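Local coordinates for TT1561 protein (Thermus thermophilus, PDB 1UF3) that is of unknown function but binds calcium ions and probably acts as a phosphoesterase of the calcineurin-like metallophosphoesterase superfamily, at residues A[157-162]-A[194-199]; A[153-158]-A[170-175]. All blocks are in the same frame, centred on the assembly; numbering follows the deposited sequence.

Interaction 1 of 2, residues A[157-162]-A[194-199]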
# COMPACT_ATOMS: atom_id res chain seq x y z
N THR A 157 2.65 21.76 31.44
CA THR A 157 3.68 22.32 32.29
C THR A 157 5.10 21.84 31.97
O THR A 157 5.36 20.64 31.93
CB THR A 157 3.34 21.99 33.74
OG1 THR A 157 2.07 22.59 34.05
CG2 THR A 157 4.41 22.50 34.71
N MSE A 158 6.01 22.78 31.72
CA MSE A 158 7.40 22.45 31.41
C MSE A 158 8.20 22.02 32.62
O MSE A 158 8.00 22.54 33.72
CB MSE A 158 8.11 23.66 30.82
CG MSE A 158 7.78 24.00 29.42
SE MSE A 158 9.24 25.04 28.67
CE MSE A 158 10.66 23.77 28.95
N PRO A 159 9.12 21.07 32.45
CA PRO A 159 9.93 20.63 33.59
C PRO A 159 11.10 21.59 33.78
O PRO A 159 11.51 22.30 32.85
CB PRO A 159 10.41 19.25 33.15
CG PRO A 159 10.60 19.44 31.68
CD PRO A 159 9.34 20.19 31.28
N TYR A 160 11.63 21.65 34.99
CA TYR A 160 12.77 22.50 35.26
C TYR A 160 13.94 21.87 34.52
O TYR A 160 14.17 20.66 34.67
CB TYR A 160 13.09 22.50 36.74
CG TYR A 160 14.46 23.04 37.02
CD1 TYR A 160 14.70 24.41 37.06
CD2 TYR A 160 15.53 22.17 37.25
CE1 TYR A 160 15.96 24.92 37.33
CE2 TYR A 160 16.82 22.66 37.52
CZ TYR A 160 17.02 24.05 37.56
OH TYR A 160 18.27 24.57 37.83
N HIS A 161 14.67 22.67 33.75
CA HIS A 161 15.80 22.18 32.97
C HIS A 161 16.66 23.39 32.60
O HIS A 161 16.21 24.29 31.89
CB HIS A 161 15.32 21.50 31.68
CG HIS A 161 16.40 20.80 30.92
ND1 HIS A 161 17.35 21.47 30.18
CD2 HIS A 161 16.69 19.49 30.79
CE1 HIS A 161 18.18 20.61 29.64
NE2 HIS A 161 17.81 19.39 30.00
N LYS A 162 17.90 23.40 33.09
CA LYS A 162 18.81 24.50 32.82
C LYS A 162 18.91 24.84 31.34
O LYS A 162 19.21 25.98 30.97
CB LYS A 162 20.19 24.20 33.42
CG LYS A 162 20.18 24.03 34.94
CD LYS A 162 21.56 24.28 35.56
CE LYS A 162 21.51 24.21 37.09
NZ LYS A 162 22.82 24.55 37.73
N GLU A 194 15.72 18.97 24.48
CA GLU A 194 16.90 18.62 25.26
C GLU A 194 16.68 17.26 25.88
O GLU A 194 15.57 16.76 25.90
CB GLU A 194 17.09 19.65 26.38
CG GLU A 194 17.46 21.03 25.91
CD GLU A 194 18.96 21.21 25.82
OE1 GLU A 194 19.56 20.72 24.84
OE2 GLU A 194 19.53 21.81 26.75
N MSE A 195 17.75 16.67 26.39
CA MSE A 195 17.64 15.39 27.08
C MSE A 195 17.60 15.71 28.57
O MSE A 195 18.27 16.63 29.04
CB MSE A 195 18.87 14.51 26.81
CG MSE A 195 19.08 14.13 25.36
SE MSE A 195 17.64 13.02 24.65
CE MSE A 195 17.55 11.68 26.02
N LEU A 196 16.78 14.95 29.30
CA LEU A 196 16.65 15.07 30.75
C LEU A 196 16.86 13.61 31.15
O LEU A 196 15.91 12.80 31.16
CB LEU A 196 15.25 15.54 31.15
CG LEU A 196 15.12 16.04 32.60
CD1 LEU A 196 13.80 16.77 32.79
CD2 LEU A 196 15.26 14.86 33.59
N GLY A 197 18.11 13.28 31.46
CA GLY A 197 18.43 11.91 31.80
C GLY A 197 18.30 11.16 30.50
O GLY A 197 18.79 11.62 29.46
N ALA A 198 17.60 10.03 30.52
CA ALA A 198 17.42 9.26 29.31
C ALA A 198 16.16 9.68 28.54
O ALA A 198 15.83 9.09 27.51
CB ALA A 198 17.34 7.78 29.65
N SER A 199 15.47 10.72 29.03
CA SER A 199 14.23 11.21 28.40
C SER A 199 14.43 12.37 27.44
O SER A 199 15.11 13.33 27.76
CB SER A 199 13.22 11.67 29.46
OG SER A 199 13.02 10.73 30.49

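Interaction 2 of 2, residues A[153-158]-A[170-175]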
# COMPACT_ATOMS: atom_id res chain seq x y z
N PHE A 153 4.96 10.85 27.24
CA PHE A 153 4.17 11.69 28.13
C PHE A 153 3.80 13.01 27.49
O PHE A 153 4.59 13.58 26.75
CB PHE A 153 4.94 12.01 29.43
CG PHE A 153 5.05 10.87 30.41
CD1 PHE A 153 4.44 9.63 30.18
CD2 PHE A 153 5.75 11.04 31.59
CE1 PHE A 153 4.53 8.61 31.11
CE2 PHE A 153 5.85 10.01 32.53
CZ PHE A 153 5.24 8.80 32.30
N LEU A 154 2.60 13.50 27.79
CA LEU A 154 2.15 14.80 27.28
C LEU A 154 1.81 15.66 28.49
O LEU A 154 1.00 15.28 29.31
CB LEU A 154 0.91 14.66 26.39
CG LEU A 154 1.17 14.49 24.89
CD1 LEU A 154 1.74 13.10 24.63
CD2 LEU A 154 -0.12 14.73 24.10
N PHE A 155 2.45 16.80 28.62
CA PHE A 155 2.16 17.70 29.74
C PHE A 155 2.05 19.10 29.19
O PHE A 155 2.61 19.43 28.13
CB PHE A 155 3.31 17.79 30.76
CG PHE A 155 3.65 16.53 31.45
CD1 PHE A 155 4.95 16.03 31.37
CD2 PHE A 155 2.73 15.91 32.29
CE1 PHE A 155 5.33 14.94 32.13
CE2 PHE A 155 3.10 14.83 33.04
CZ PHE A 155 4.41 14.33 32.96
N HIS A 156 1.34 19.95 29.92
CA HIS A 156 1.29 21.32 29.47
C HIS A 156 2.50 22.02 30.15
O HIS A 156 3.26 22.72 29.50
CB HIS A 156 0.01 22.00 29.90
CG HIS A 156 -0.02 23.44 29.51
ND1 HIS A 156 0.53 24.43 30.30
CD2 HIS A 156 -0.40 24.04 28.36
CE1 HIS A 156 0.48 25.58 29.65
NE2 HIS A 156 -0.08 25.37 28.47
N THR A 157 2.65 21.76 31.44
CA THR A 157 3.68 22.32 32.29
C THR A 157 5.10 21.84 31.97
O THR A 157 5.36 20.64 31.93
CB THR A 157 3.34 21.99 33.74
OG1 THR A 157 2.07 22.59 34.05
CG2 THR A 157 4.41 22.50 34.71
N MSE A 158 6.01 22.78 31.72
CA MSE A 158 7.40 22.45 31.41
C MSE A 158 8.20 22.02 32.62
O MSE A 158 8.00 22.54 33.72
CB MSE A 158 8.11 23.66 30.82
CG MSE A 158 7.78 24.00 29.42
SE MSE A 158 9.24 25.04 28.67
CE MSE A 158 10.66 23.77 28.95
N HIS A 170 10.12 21.63 39.11
CA HIS A 170 11.01 20.58 39.60
C HIS A 170 10.19 19.29 39.80
O HIS A 170 10.72 18.17 39.67
CB HIS A 170 11.64 21.01 40.93
CG HIS A 170 12.65 22.11 40.78
ND1 HIS A 170 13.98 21.86 40.52
CD2 HIS A 170 12.52 23.45 40.79
CE1 HIS A 170 14.62 23.01 40.37
NE2 HIS A 170 13.75 23.99 40.53
N GLU A 171 8.92 19.45 40.12
CA GLU A 171 8.08 18.27 40.31
C GLU A 171 7.89 17.52 39.00
O GLU A 171 7.96 16.29 38.95
CB GLU A 171 6.70 18.67 40.86
CG GLU A 171 6.52 18.41 42.33
CD GLU A 171 7.26 19.40 43.17
OE1 GLU A 171 7.43 20.54 42.67
OE2 GLU A 171 7.64 19.05 44.30
N VAL A 172 7.63 18.27 37.93
CA VAL A 172 7.45 17.64 36.63
C VAL A 172 8.76 16.96 36.22
O VAL A 172 8.76 15.85 35.69
CB VAL A 172 7.01 18.66 35.59
CG1 VAL A 172 7.07 18.05 34.21
CG2 VAL A 172 5.59 19.13 35.90
N ALA A 173 9.88 17.64 36.48
CA ALA A 173 11.18 17.08 36.16
C ALA A 173 11.31 15.77 36.92
O ALA A 173 11.82 14.77 36.38
CB ALA A 173 12.28 18.05 36.59
N HIS A 174 10.84 15.78 38.17
CA HIS A 174 10.89 14.63 39.05
C HIS A 174 10.05 13.45 38.53
O HIS A 174 10.47 12.29 38.66
CB HIS A 174 10.45 15.05 40.46
CG HIS A 174 10.58 13.96 41.49
ND1 HIS A 174 9.48 13.30 42.01
CD2 HIS A 174 11.67 13.41 42.07
CE1 HIS A 174 9.90 12.39 42.87
NE2 HIS A 174 11.22 12.43 42.92
N LEU A 175 8.90 13.74 37.93
CA LEU A 175 8.02 12.70 37.37
C LEU A 175 8.73 12.11 36.16
O LEU A 175 8.68 10.92 35.90
CB LEU A 175 6.69 13.30 36.91
CG LEU A 175 5.75 14.02 37.88
CD1 LEU A 175 4.66 14.75 37.07
CD2 LEU A 175 5.13 13.03 38.86

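Interaction 1 of 2, residues A[157-162]-A[194-199]
His161 and Leu196 are the nearest backbone positions of the two segments, with 7.5 Å between their CA atoms. Residues 157-162 run without regular structure in the loop after strand 151-155. Residues 194-199 form the tip of a beta hairpin, the end of strand 192-196 turning back into strand 199-203. The tip is a type II' beta turn from Leu196 to Ser199, closed by backbone bonds both ways between these two residues. The contact thus joins the loop to the hairpin, away from the annotated calcium sites.

His161 contributes the largest share. Its CB points toward the strand, and chi1 (-172°) puts CG anti to the backbone N. His161 NE2 donates to the backbone O of Met195, a selenomethionine, at 3.0 Å. The bond is moderately bent, with 153° at the hydrogen. The acceptor lies close to the ring plane, but NE2 stands above the carbonyl plane, 41° out of it. On the other ring nitrogen, ND1 accepts from the backbone N of Gly163 and of Leu164, so both nitrogens are held and the rotation of the ring is fixed.

Glu194 crosses the His161 side chain at about a right angle. Its OE2 lies 3.4 Å from His161 CE1, and its CB is 3.6 Å from the same carbon. The carboxylate makes no salt bridge here, since OE2 stays 4.1 Å from His161 ND1. An alanine at His161 would probably leave Met195 O without this donor, Gly163 N and Leu164 N without their acceptor, and a gap beside Glu194.

Leu196 supplies the apolar part. Its CG sits at the edge of the His161 ring, 4.2 Å from CD2, and its CD1 reaches Pro159 CB, also at 4.2 Å.

Interaction 2 of 2, residues A[153-158]-A[170-175]
Thr157 OG1 is hydrogen-bonded to Ile117 N on strand 108-118, while the methyl CG2 of the same side chain meets Val172 CG2 at 3.8 Å. That methyl is anti to the backbone N. The threonine therefore faces the helix with carbon and the neighbouring strand with oxygen. Val172 lies in the first turns of helix 170-179, the helix of a beta-alpha-beta unit made with strands 151-155 and 183-186. Strand 153-155 and helix 170-175 run antiparallel at 171°, with their axes 11.6 Å apart. The contact of 153-158 with the helix is buried and mainly apolar.

The other methyl of Val172, CG1, lies against Phe155 CD1 at 4.1 Å and also against Thr157 O at 3.9 Å. The Phe155 and Val172 side chains slide past each other in opposite directions.

One turn on, Leu175 crosses Phe155 obliquely and sets CD1 4.1 Å from CZ of the ring. Leu140 of helix 133-140 touches both Phe155 and Leu175, so a second helix shares this core. Earlier in the strand the contact is longer: Leu175 O lies at the edge of the Phe153 ring, 4.5 Å from CE2.

Strand 151-155 comes first and runs into the loop that holds 157-162. Interaction 2 closes this loop where the chain returns as helix 170-179. Interaction 1 starts from the same stretch, sharing Thr157 and Met158, and closes a longer excursion through that helix and strand 183-186 to the hairpin at 194-199. The two closures cross in sequence: the later part of 157-162 lies inside the loop of interaction 2, while 194-199 lies beyond it. The contacts also touch in space. Pro159 CB packs 3.7 Å from Val172 CG1, and the Tyr160 and His170 rings stack. Together they join the loop and helix 170-179 to strand 151-155 and the hairpin, parts of the same sheet.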